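Local coordinates for uncharacterized protein (Escherichia coli O157:H7, PDB 4ZV9), which is of unknown function but belongs to the dienelactone hydrolase family and probably works as an alpha/beta-hydrolase, at residues Met38-Thr42 / Pro118-Gly122; Tyr31-Pro35 / Ala62-Ala66; Phe108-Glu112 / Ala138-Tyr143. All coordinates share one frame; numbering follows the deposited sequence.

From the N terminus, strand 28-35 offers 31-35, and contact 2 closes the first loop when helix 56-67 brings 62-66 back against it. Contact 1 opens inside that loop, at 38-42, leading into strand 42-48, and closes only at 118-122, so the two cross along the chain. Contact 3 opens at 108-112, before contact 1 closes, and ends at 138-143: it crosses contact 1 and follows contact 2 in series. Contacts 1 and 2 touch where Lys-34 NZ lies 2.6 Å from Gln-119 OE1. Contact 2 ties sheet to helix, contact 1 joins the entries to strands 42-48 and 123-128, and contact 3 pairs helices 100-116 and 132-142.

Contact 1: residues Met38-Thr42 / Pro118-Gly122; sequences MSGKT and PQATG
Lys-41 holds two main-chain carbonyls of 118-122 with its ammonium group. NZ donates to Pro-118 O at 2.8 Å, tilted from that carbonyl's plane, and to Ala-120 O at 3.2 Å, almost in line with the C=O bond. The aliphatic chain runs out extended and bends only at its last torsion (chi4 -74°), which turns NZ back toward both oxygens. Beside it the backbones form a short parallel bridge: Thr-42 N donates to Gln-119 O and Thr-121 N to Thr-42 O, each at 3.0 Å. Thr-42 O also takes a CA-H...O contact from Ala-120 CA at 3.0 Å. Farther out, Thr-121 CG2 packs alongside Lys-41 CB at 3.8 Å. Gln-119 turns its side chain away, and its OE1 accepts from Lys-34 of strand 28-35. Met-38, a poorly ordered selenomethionine, comes no closer to that amide oxygen than 4.3 Å through SE. All four hydrogen bonds end on main-chain oxygens, so the contact depends on the path of the two backbones more than on the side chains of 118-122; the lysine, exposed and with a glycerol nearby, probably adds charge-dipole attraction at the start of two neighbouring parallel strands.

Contact 2: residues Tyr31-Pro35 / Ala62-Ala66; sequences YLVKP and ARRVA
Val-33 and Ala-66 form the apolar centre, the valine CG1 pressing on the alanine CB at 3.4 Å, tighter than usual van der Waals contact. Both methyls of Val-33 are used: with CG1 anti to the backbone N, that branch meets Ala-66 while CG2 lies 4.0 Å from Ala-62 CB, one helical turn earlier. The valine thus bridges two alanines on the same face of the helix, whose small side chains let the axes of 31-35 and 62-66, running nearly parallel, come within 7.3 Å. At one end Pro-35 CG rests 3.7 Å from Ala-66 O. At the other the Tyr-31 ring turns an edge to Ala-62, CD2 standing 4.0 Å from CB. Ile-12 of strand 12-21 touches Val-33, Arg-63 and Ala-66 and extends this buried layer.

The polar edge is the pair Tyr-31 and Arg-63. NH1 donates to Tyr-31 OH at 2.9 Å, fairly straight at 159°, with the phenol oxygen in the guanidinium plane. Ring and guanidinium planes stand 86° apart, so this is no stack. Arg-63 CD passes 3.5 Å from Tyr-31 OH, and the bend beyond it (chi3 -65°) turns the guanidinium so that NH1 faces that hydroxyl. The other nitrogens look outside the contact: NE donates to Val-5 O and NH2 forms a salt bridge with Asp-60.

Held through all three of its nitrogens, the guanidinium should have little freedom to rotate. Its charge, buried at the rim of an apolar seam, is balanced at least partly by Asp-60, and the bond from NH1 probably polarises the phenol. Helix 56-67, the connection between parallel strands 42-48 and 71-75, is thereby fastened to the antiparallel side of the sheet.

Contact 3: residues Phe108-Glu112 / Ala138-Tyr143; sequences FAAIE and AAAVAY
Phe-108 and Tyr-143 make a T-shaped aromatic pair. The tyrosine directs an edge at the phenylalanine face, with CE1 3.7 Å from Phe-108 CG, centroids 5.5 Å apart and planes at 83°. Tyr-143 is the first residue beyond the helical part of 138-143, yet its N still bonds to Ala-139 O; CG lying beside that N (chi1 -69°) helps swing the ring back across to 108-112.

Apolar contacts fill the space between the helices. The far end of the Phe-108 ring reaches three alanines: CZ meets Ala-138 CB in the ring plane at 4.0 Å, CE1 lies 3.9 Å from Ala-139 CB, and CE2 approaches Ala-142 CB. Ile-111 adds CD1, 3.7 Å from Ala-139 CB.

The hydrogen bond is a single short one, Tyr-143 OH donating to Glu-112 OE2 at 2.6 Å. The hydroxyl meets the anti side of the carboxylate, somewhat out of its plane, and the extended glutamate chain crosses the tyrosine at about a right angle. OE2 is also hydrogen-bonded to a glycerol, probably from the crystallisation liquor, so two hydroxyls meet this one carboxylate oxygen.

The two helical segments cross at -57° with their axes 11.4 Å apart, a distance bridged by the large aromatic side chains. Beneath them lies strand 123-128: Ile-111 packs on Val-124 and Ile-126, Ala-139 on Ile-126. Helix 132-142 begins just after Cys-130, here carrying a hydroxyethylthio group, at a position consistent with the nucleophile elbow of this fold, and helix 100-116 flanks it on the same face of the sheet, with Ala-110 on Leu-73 of strand 71-75.

Contact 1: residues Met38-Thr42 / Pro118-Gly122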
HETATM    1  N   MSE A  38      -3.087   0.159 -22.818  1.00 71.66           N
HETATM    2  CA  MSE A  38      -1.674   0.411 -22.556  1.00 86.67           C
HETATM    3  C   MSE A  38      -0.884   0.053 -23.785  1.00 85.31           C
HETATM    4  O   MSE A  38      -0.930  -1.078 -24.264  1.00 88.50           O
HETATM    5  CB  MSE A  38      -1.209  -0.372 -21.328  1.00100.32           C
HETATM    6  CG  MSE A  38      -0.951  -1.854 -21.601  1.00116.81           C
HETATM    7 SE   MSE A  38      -1.270  -2.973 -20.016  0.96145.01          SE
HETATM    8  CE  MSE A  38      -0.467  -1.903 -18.569  1.00125.78           C
ATOM      9  N   SER A  39      -0.175   1.030 -24.332  1.00 70.04           N
ATOM     10  CA  SER A  39       0.661   0.781 -25.492  1.00 72.72           C
ATOM     11  C   SER A  39       2.002   0.251 -24.981  1.00 66.74           C
ATOM     12  O   SER A  39       2.341  -0.908 -25.192  1.00 76.16           O
ATOM     13  CB  SER A  39       0.842   2.059 -26.330  1.00 72.59           C
ATOM     14  OG  SER A  39       1.654   2.995 -25.656  1.00 75.13           O
ATOM     15  N   GLY A  40       2.735   1.092 -24.262  1.00 51.34           N
ATOM     16  CA  GLY A  40       4.074   0.730 -23.789  1.00 46.14           C
ATOM     17  C   GLY A  40       4.111   0.197 -22.372  1.00 38.37           C
ATOM     18  O   GLY A  40       3.072  -0.072 -21.770  1.00 36.81           O
ATOM     19  N   LYS A  41       5.314   0.074 -21.838  1.00 33.09           N
ATOM     20  CA  LYS A  41       5.508  -0.354 -20.464  1.00 29.84           C
ATOM     21  C   LYS A  41       4.942   0.699 -19.503  1.00 29.22           C
ATOM     22  O   LYS A  41       4.990   1.903 -19.760  1.00 27.29           O
ATOM     23  CB  LYS A  41       6.984  -0.591 -20.164  1.00 31.02           C
ATOM     24  CG  LYS A  41       7.586  -1.835 -20.819  1.00 29.51           C
ATOM     25  CD  LYS A  41       9.105  -1.826 -20.629  1.00 28.83           C
ATOM     26  CE  LYS A  41       9.753  -3.142 -20.988  1.00 29.14           C
ATOM     27  NZ  LYS A  41       9.495  -4.197 -19.971  1.00 26.96           N
ATOM     28  N   THR A  42       4.394   0.227 -18.389  1.00 28.06           N
ATOM     29  CA  THR A  42       3.718   1.076 -17.417  1.00 28.11           C
ATOM     30  C   THR A  42       4.350   0.895 -16.026  1.00 27.25           C
ATOM     31  O   THR A  42       4.716  -0.213 -15.667  1.00 25.92           O
ATOM     32  CB  THR A  42       2.221   0.655 -17.356  1.00 29.48           C
ATOM     33  OG1 THR A  42       1.665   0.623 -18.683  1.00 30.50           O
ATOM     34  CG2 THR A  42       1.387   1.590 -16.492  1.00 31.10           C
ATOM     35  N   PRO A 118       7.014  -8.114 -17.276  1.00 27.57           N
ATOM     36  CA  PRO A 118       7.265  -7.692 -18.663  1.00 31.18           C
ATOM     37  C   PRO A 118       6.534  -6.436 -19.132  1.00 28.21           C
ATOM     38  O   PRO A 118       7.121  -5.639 -19.874  1.00 26.45           O
ATOM     39  CB  PRO A 118       6.836  -8.919 -19.508  1.00 35.15           C
ATOM     40  CG  PRO A 118       6.860 -10.071 -18.561  1.00 34.21           C
ATOM     41  CD  PRO A 118       6.477  -9.493 -17.222  1.00 31.11           C
ATOM     42  N   GLN A 119       5.281  -6.250 -18.714  1.00 23.30           N
ATOM     43  CA  GLN A 119       4.514  -5.078 -19.133  1.00 24.30           C
ATOM     44  C   GLN A 119       4.751  -3.859 -18.257  1.00 23.38           C
ATOM     45  O   GLN A 119       4.270  -2.767 -18.579  1.00 22.60           O
ATOM     46  CB  GLN A 119       3.013  -5.381 -19.180  1.00 24.84           C
ATOM     47  CG  GLN A 119       2.636  -6.386 -20.237  1.00 28.38           C
ATOM     48  CD  GLN A 119       1.165  -6.751 -20.173  1.00 37.62           C
ATOM     49  OE1 GLN A 119       0.564  -6.701 -19.118  1.00 45.57           O
ATOM     50  NE2 GLN A 119       0.586  -7.118 -21.304  1.00 44.00           N
ATOM     51  N   ALA A 120       5.573  -4.009 -17.217  1.00 22.41           N
ATOM     52  CA  ALA A 120       5.942  -2.887 -16.366  1.00 21.71           C
ATOM     53  C   ALA A 120       7.303  -2.260 -16.760  1.00 23.10           C
ATOM     54  O   ALA A 120       8.093  -2.861 -17.484  1.00 23.15           O
ATOM     55  CB  ALA A 120       5.992  -3.329 -14.933  1.00 20.29           C
ATOM     56  N   THR A 121       7.544  -1.033 -16.304  1.00 22.67           N
ATOM     57  CA  THR A 121       8.774  -0.300 -16.654  1.00 25.49           C
ATOM     58  C   THR A 121       9.963  -0.734 -15.827  1.00 25.88           C
ATOM     59  O   THR A 121      11.104  -0.466 -16.190  1.00 27.24           O
ATOM     60  CB  THR A 121       8.625   1.213 -16.388  1.00 26.50           C
ATOM     61  OG1 THR A 121       8.237   1.440 -15.020  1.00 26.57           O
ATOM     62  CG2 THR A 121       7.575   1.833 -17.317  1.00 27.86           C
ATOM     63  N   GLY A 122       9.695  -1.337 -14.676  1.00 25.94           N
ATOM     64  CA  GLY A 122      10.768  -1.655 -13.734  1.00 27.01           C
ATOM     65  C   GLY A 122      10.690  -0.807 -12.477  1.00 27.47           C
ATOM     66  O   GLY A 122      11.255  -1.184 -11.453  1.00 30.39           O
TER

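Contact 2: residues Tyr31-Pro35 / Ala62-Ala66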
ATOM      1  N   TYR A  31      -4.382  -9.759  -6.529  1.00 19.71           N
ATOM      2  CA  TYR A  31      -5.308  -9.104  -7.436  1.00 19.21           C
ATOM      3  C   TYR A  31      -4.510  -8.094  -8.257  1.00 20.65           C
ATOM      4  O   TYR A  31      -3.971  -7.110  -7.710  1.00 20.15           O
ATOM      5  CB  TYR A  31      -6.392  -8.421  -6.614  1.00 18.56           C
ATOM      6  CG  TYR A  31      -7.535  -7.780  -7.382  1.00 19.14           C
ATOM      7  CD1 TYR A  31      -8.383  -8.536  -8.184  1.00 18.80           C
ATOM      8  CD2 TYR A  31      -7.825  -6.428  -7.219  1.00 18.85           C
ATOM      9  CE1 TYR A  31      -9.473  -7.950  -8.816  1.00 20.06           C
ATOM     10  CE2 TYR A  31      -8.913  -5.842  -7.845  1.00 18.76           C
ATOM     11  CZ  TYR A  31      -9.711  -6.585  -8.656  1.00 19.03           C
ATOM     12  OH  TYR A  31     -10.784  -5.978  -9.281  1.00 21.11           O
ATOM     13  N   LEU A  32      -4.360  -8.366  -9.546  1.00 19.84           N
ATOM     14  CA  LEU A  32      -3.587  -7.523 -10.442  1.00 21.93           C
ATOM     15  C   LEU A  32      -4.537  -6.699 -11.319  1.00 22.56           C
ATOM     16  O   LEU A  32      -5.372  -7.281 -12.014  1.00 21.28           O
ATOM     17  CB  LEU A  32      -2.717  -8.403 -11.346  1.00 23.47           C
ATOM     18  CG  LEU A  32      -1.795  -7.706 -12.364  1.00 27.00           C
ATOM     19  CD1 LEU A  32      -0.641  -7.036 -11.652  1.00 27.14           C
ATOM     20  CD2 LEU A  32      -1.241  -8.730 -13.353  1.00 28.10           C
ATOM     21  N   VAL A  33      -4.395  -5.368 -11.313  1.00 20.62           N
ATOM     22  CA  VAL A  33      -5.239  -4.516 -12.139  1.00 21.78           C
ATOM     23  C   VAL A  33      -4.380  -3.612 -13.018  1.00 23.53           C
ATOM     24  O   VAL A  33      -3.489  -2.932 -12.512  1.00 23.91           O
ATOM     25  CB  VAL A  33      -6.182  -3.622 -11.308  1.00 22.18           C
ATOM     26  CG1 VAL A  33      -7.276  -3.056 -12.210  1.00 23.36           C
ATOM     27  CG2 VAL A  33      -6.823  -4.407 -10.175  1.00 22.43           C
ATOM     28  N   LYS A  34      -4.666  -3.589 -14.321  1.00 24.27           N
ATOM     29  CA  LYS A  34      -3.921  -2.777 -15.290  1.00 26.06           C
ATOM     30  C   LYS A  34      -4.843  -1.795 -15.991  1.00 26.37           C
ATOM     31  O   LYS A  34      -6.046  -2.055 -16.108  1.00 23.72           O
ATOM     32  CB  LYS A  34      -3.378  -3.658 -16.412  1.00 27.44           C
ATOM     33  CG  LYS A  34      -2.499  -4.802 -15.993  1.00 31.10           C
ATOM     34  CD  LYS A  34      -2.250  -5.742 -17.165  1.00 32.70           C
ATOM     35  CE  LYS A  34      -1.345  -6.876 -16.724  1.00 35.18           C
ATOM     36  NZ  LYS A  34      -1.218  -7.949 -17.742  1.00 34.54           N
ATOM     37  N   PRO A  35      -4.288  -0.682 -16.501  1.00 26.33           N
ATOM     38  CA  PRO A  35      -5.072   0.172 -17.378  1.00 28.90           C
ATOM     39  C   PRO A  35      -5.433  -0.667 -18.610  1.00 30.51           C
ATOM     40  O   PRO A  35      -4.581  -1.406 -19.111  1.00 30.48           O
ATOM     41  CB  PRO A  35      -4.092   1.305 -17.760  1.00 31.47           C
ATOM     42  CG  PRO A  35      -3.075   1.317 -16.675  1.00 30.51           C
ATOM     43  CD  PRO A  35      -2.966  -0.110 -16.193  1.00 29.80           C
ATOM     44  N   ALA A  62      -7.087  -0.912  -5.540  1.00 20.10           N
ATOM     45  CA  ALA A  62      -6.244  -1.379  -6.633  1.00 18.59           C
ATOM     46  C   ALA A  62      -6.804  -0.906  -7.968  1.00 19.43           C
ATOM     47  O   ALA A  62      -6.047  -0.447  -8.839  1.00 21.41           O
ATOM     48  CB  ALA A  62      -6.084  -2.878  -6.589  1.00 19.19           C
ATOM     49  N   ARG A  63      -8.114  -0.985  -8.134  1.00 18.48           N
ATOM     50  CA  ARG A  63      -8.745  -0.492  -9.346  1.00 20.64           C
ATOM     51  C   ARG A  63      -8.597   1.032  -9.494  1.00 22.43           C
ATOM     52  O   ARG A  63      -8.378   1.520 -10.603  1.00 20.70           O
ATOM     53  CB  ARG A  63     -10.208  -0.905  -9.423  1.00 22.92           C
ATOM     54  CG  ARG A  63     -10.414  -2.408  -9.557  1.00 21.70           C
ATOM     55  CD  ARG A  63     -11.864  -2.756  -9.891  1.00 22.45           C
ATOM     56  NE  ARG A  63     -12.803  -2.410  -8.831  1.00 23.04           N
ATOM     57  CZ  ARG A  63     -13.142  -3.197  -7.819  1.00 22.24           C
ATOM     58  NH1 ARG A  63     -12.592  -4.401  -7.654  1.00 23.31           N
ATOM     59  NH2 ARG A  63     -14.028  -2.769  -6.932  1.00 23.67           N
ATOM     60  N   ARG A  64      -8.655   1.773  -8.389  1.00 21.98           N
ATOM     61  CA  ARG A  64      -8.440   3.238  -8.440  1.00 23.71           C
ATOM     62  C   ARG A  64      -7.023   3.567  -8.920  1.00 23.20           C
ATOM     63  O   ARG A  64      -6.826   4.515  -9.667  1.00 26.57           O
ATOM     64  CB  ARG A  64      -8.663   3.891  -7.087  1.00 23.39           C
ATOM     65  CG  ARG A  64     -10.060   3.666  -6.519  1.00 25.42           C
ATOM     66  CD  ARG A  64     -10.200   4.287  -5.139  1.00 26.50           C
ATOM     67  NE  ARG A  64     -11.264   3.644  -4.391  1.00 27.19           N
ATOM     68  CZ  ARG A  64     -11.631   3.970  -3.164  1.00 29.94           C
ATOM     69  NH1 ARG A  64     -11.058   4.998  -2.538  1.00 29.64           N
ATOM     70  NH2 ARG A  64     -12.607   3.279  -2.571  1.00 29.99           N
ATOM     71  N   VAL A  65      -6.050   2.778  -8.484  1.00 21.66           N
ATOM     72  CA  VAL A  65      -4.684   2.944  -8.930  1.00 23.40           C
ATOM     73  C   VAL A  65      -4.559   2.710 -10.436  1.00 23.17           C
ATOM     74  O   VAL A  65      -3.869   3.461 -11.140  1.00 22.77           O
ATOM     75  CB  VAL A  65      -3.719   2.013  -8.157  1.00 22.18           C
ATOM     76  CG1 VAL A  65      -2.319   2.070  -8.747  1.00 21.46           C
ATOM     77  CG2 VAL A  65      -3.688   2.419  -6.685  1.00 22.42           C
ATOM     78  N   ALA A  66      -5.203   1.664 -10.934  1.00 23.05           N
ATOM     79  CA  ALA A  66      -5.174   1.382 -12.362  1.00 24.86           C
ATOM     80  C   ALA A  66      -5.893   2.475 -13.157  1.00 25.78           C
ATOM     81  O   ALA A  66      -5.479   2.800 -14.266  1.00 24.63           O
ATOM     82  CB  ALA A  66      -5.772   0.008 -12.662  1.00 24.87           C
TER

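Contact 3: residues Phe108-Glu112 / Ala138-Tyr143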
ATOM      1  N   PHE A 108       7.058  -7.868   0.076  1.00 26.62           N
ATOM      2  CA  PHE A 108       8.372  -7.562  -0.489  1.00 25.87           C
ATOM      3  C   PHE A 108       8.545  -8.312  -1.814  1.00 25.48           C
ATOM      4  O   PHE A 108       9.003  -7.739  -2.800  1.00 25.56           O
ATOM      5  CB  PHE A 108       9.479  -7.937   0.506  1.00 27.93           C
ATOM      6  CG  PHE A 108       9.634  -6.979   1.672  1.00 28.89           C
ATOM      7  CD1 PHE A 108       8.723  -5.955   1.911  1.00 30.66           C
ATOM      8  CD2 PHE A 108      10.644  -7.180   2.600  1.00 31.93           C
ATOM      9  CE1 PHE A 108       8.864  -5.103   3.008  1.00 32.11           C
ATOM     10  CE2 PHE A 108      10.800  -6.326   3.693  1.00 33.48           C
ATOM     11  CZ  PHE A 108       9.898  -5.295   3.903  1.00 33.05           C
ATOM     12  N   ALA A 109       8.122  -9.576  -1.850  1.00 26.13           N
ATOM     13  CA  ALA A 109       8.205 -10.386  -3.064  1.00 27.23           C
ATOM     14  C   ALA A 109       7.319  -9.803  -4.186  1.00 27.44           C
ATOM     15  O   ALA A 109       7.646  -9.911  -5.358  1.00 26.14           O
ATOM     16  CB  ALA A 109       7.805 -11.819  -2.774  1.00 27.89           C
ATOM     17  N   ALA A 110       6.201  -9.188  -3.816  1.00 26.53           N
ATOM     18  CA  ALA A 110       5.326  -8.546  -4.796  1.00 25.37           C
ATOM     19  C   ALA A 110       6.045  -7.343  -5.445  1.00 24.83           C
ATOM     20  O   ALA A 110       5.917  -7.119  -6.658  1.00 25.37           O
ATOM     21  CB  ALA A 110       4.042  -8.088  -4.148  1.00 25.26           C
ATOM     22  N   ILE A 111       6.817  -6.608  -4.659  1.00 24.62           N
ATOM     23  CA  ILE A 111       7.621  -5.508  -5.204  1.00 24.34           C
ATOM     24  C   ILE A 111       8.587  -6.065  -6.258  1.00 26.50           C
ATOM     25  O   ILE A 111       8.707  -5.534  -7.373  1.00 27.05           O
ATOM     26  CB  ILE A 111       8.426  -4.775  -4.116  1.00 25.05           C
ATOM     27  CG1 ILE A 111       7.489  -4.045  -3.161  1.00 25.69           C
ATOM     28  CG2 ILE A 111       9.410  -3.768  -4.747  1.00 26.34           C
ATOM     29  CD1 ILE A 111       8.158  -3.503  -1.899  1.00 24.77           C
ATOM     30  N   GLU A 112       9.277  -7.135  -5.906  1.00 25.54           N
ATOM     31  CA  GLU A 112      10.262  -7.724  -6.810  1.00 27.97           C
ATOM     32  C   GLU A 112       9.620  -8.262  -8.085  1.00 28.27           C
ATOM     33  O   GLU A 112      10.174  -8.111  -9.162  1.00 28.10           O
ATOM     34  CB  GLU A 112      11.097  -8.800  -6.085  1.00 31.30           C
ATOM     35  CG  GLU A 112      11.927  -8.240  -4.934  1.00 31.65           C
ATOM     36  CD  GLU A 112      12.816  -9.272  -4.260  1.00 37.36           C
ATOM     37  OE1 GLU A 112      13.091 -10.342  -4.880  1.00 36.13           O
ATOM     38  OE2 GLU A 112      13.239  -8.994  -3.104  1.00 31.20           O
ATOM     39  N   ALA A 138       8.469  -0.189   5.971  1.00 28.63           N
ATOM     40  CA  ALA A 138       9.458  -1.252   6.008  1.00 28.96           C
ATOM     41  C   ALA A 138      10.044  -1.501   4.622  1.00 30.62           C
ATOM     42  O   ALA A 138      11.249  -1.756   4.472  1.00 30.86           O
ATOM     43  CB  ALA A 138       8.846  -2.515   6.568  1.00 32.07           C
ATOM     44  N   ALA A 139       9.206  -1.406   3.596  1.00 25.93           N
ATOM     45  CA  ALA A 139       9.686  -1.552   2.218  1.00 27.07           C
ATOM     46  C   ALA A 139      10.642  -0.420   1.842  1.00 27.79           C
ATOM     47  O   ALA A 139      11.649  -0.656   1.146  1.00 29.22           O
ATOM     48  CB  ALA A 139       8.515  -1.599   1.240  1.00 25.80           C
ATOM     49  N   ALA A 140      10.351   0.800   2.305  1.00 27.38           N
ATOM     50  CA  ALA A 140      11.239   1.927   2.047  1.00 30.64           C
ATOM     51  C   ALA A 140      12.619   1.680   2.663  1.00 33.18           C
ATOM     52  O   ALA A 140      13.629   2.060   2.093  1.00 32.95           O
ATOM     53  CB  ALA A 140      10.645   3.220   2.583  1.00 32.13           C
ATOM     54  N   VAL A 141      12.643   1.055   3.838  1.00 33.63           N
ATOM     55  CA  VAL A 141      13.889   0.700   4.491  1.00 34.25           C
ATOM     56  C   VAL A 141      14.635  -0.364   3.690  1.00 34.16           C
ATOM     57  O   VAL A 141      15.835  -0.255   3.461  1.00 35.06           O
ATOM     58  CB  VAL A 141      13.646   0.187   5.932  1.00 36.16           C
ATOM     59  CG1 VAL A 141      14.884  -0.505   6.502  1.00 36.47           C
ATOM     60  CG2 VAL A 141      13.205   1.326   6.836  1.00 36.32           C
ATOM     61  N   ALA A 142      13.920  -1.384   3.239  1.00 33.45           N
ATOM     62  CA  ALA A 142      14.551  -2.524   2.572  1.00 34.84           C
ATOM     63  C   ALA A 142      14.970  -2.369   1.096  1.00 34.14           C
ATOM     64  O   ALA A 142      15.878  -3.054   0.661  1.00 34.88           O
ATOM     65  CB  ALA A 142      13.640  -3.738   2.711  1.00 35.58           C
ATOM     66  N   TYR A 143      14.288  -1.524   0.326  1.00 33.66           N
ATOM     67  CA  TYR A 143      14.525  -1.418  -1.122  1.00 31.41           C
ATOM     68  C   TYR A 143      15.006  -0.038  -1.539  1.00 33.48           C
ATOM     69  O   TYR A 143      14.191   0.855  -1.765  1.00 31.09           O
ATOM     70  CB  TYR A 143      13.246  -1.797  -1.905  1.00 30.20           C
ATOM     71  CG  TYR A 143      12.939  -3.271  -1.783  1.00 30.78           C
ATOM     72  CD1 TYR A 143      12.191  -3.757  -0.723  1.00 29.66           C
ATOM     73  CD2 TYR A 143      13.450  -4.188  -2.704  1.00 30.92           C
ATOM     74  CE1 TYR A 143      11.935  -5.111  -0.596  1.00 29.23           C
ATOM     75  CE2 TYR A 143      13.202  -5.544  -2.584  1.00 29.94           C
ATOM     76  CZ  TYR A 143      12.448  -5.998  -1.525  1.00 29.21           C
ATOM     77  OH  TYR A 143      12.202  -7.338  -1.384  1.00 30.72           O
TER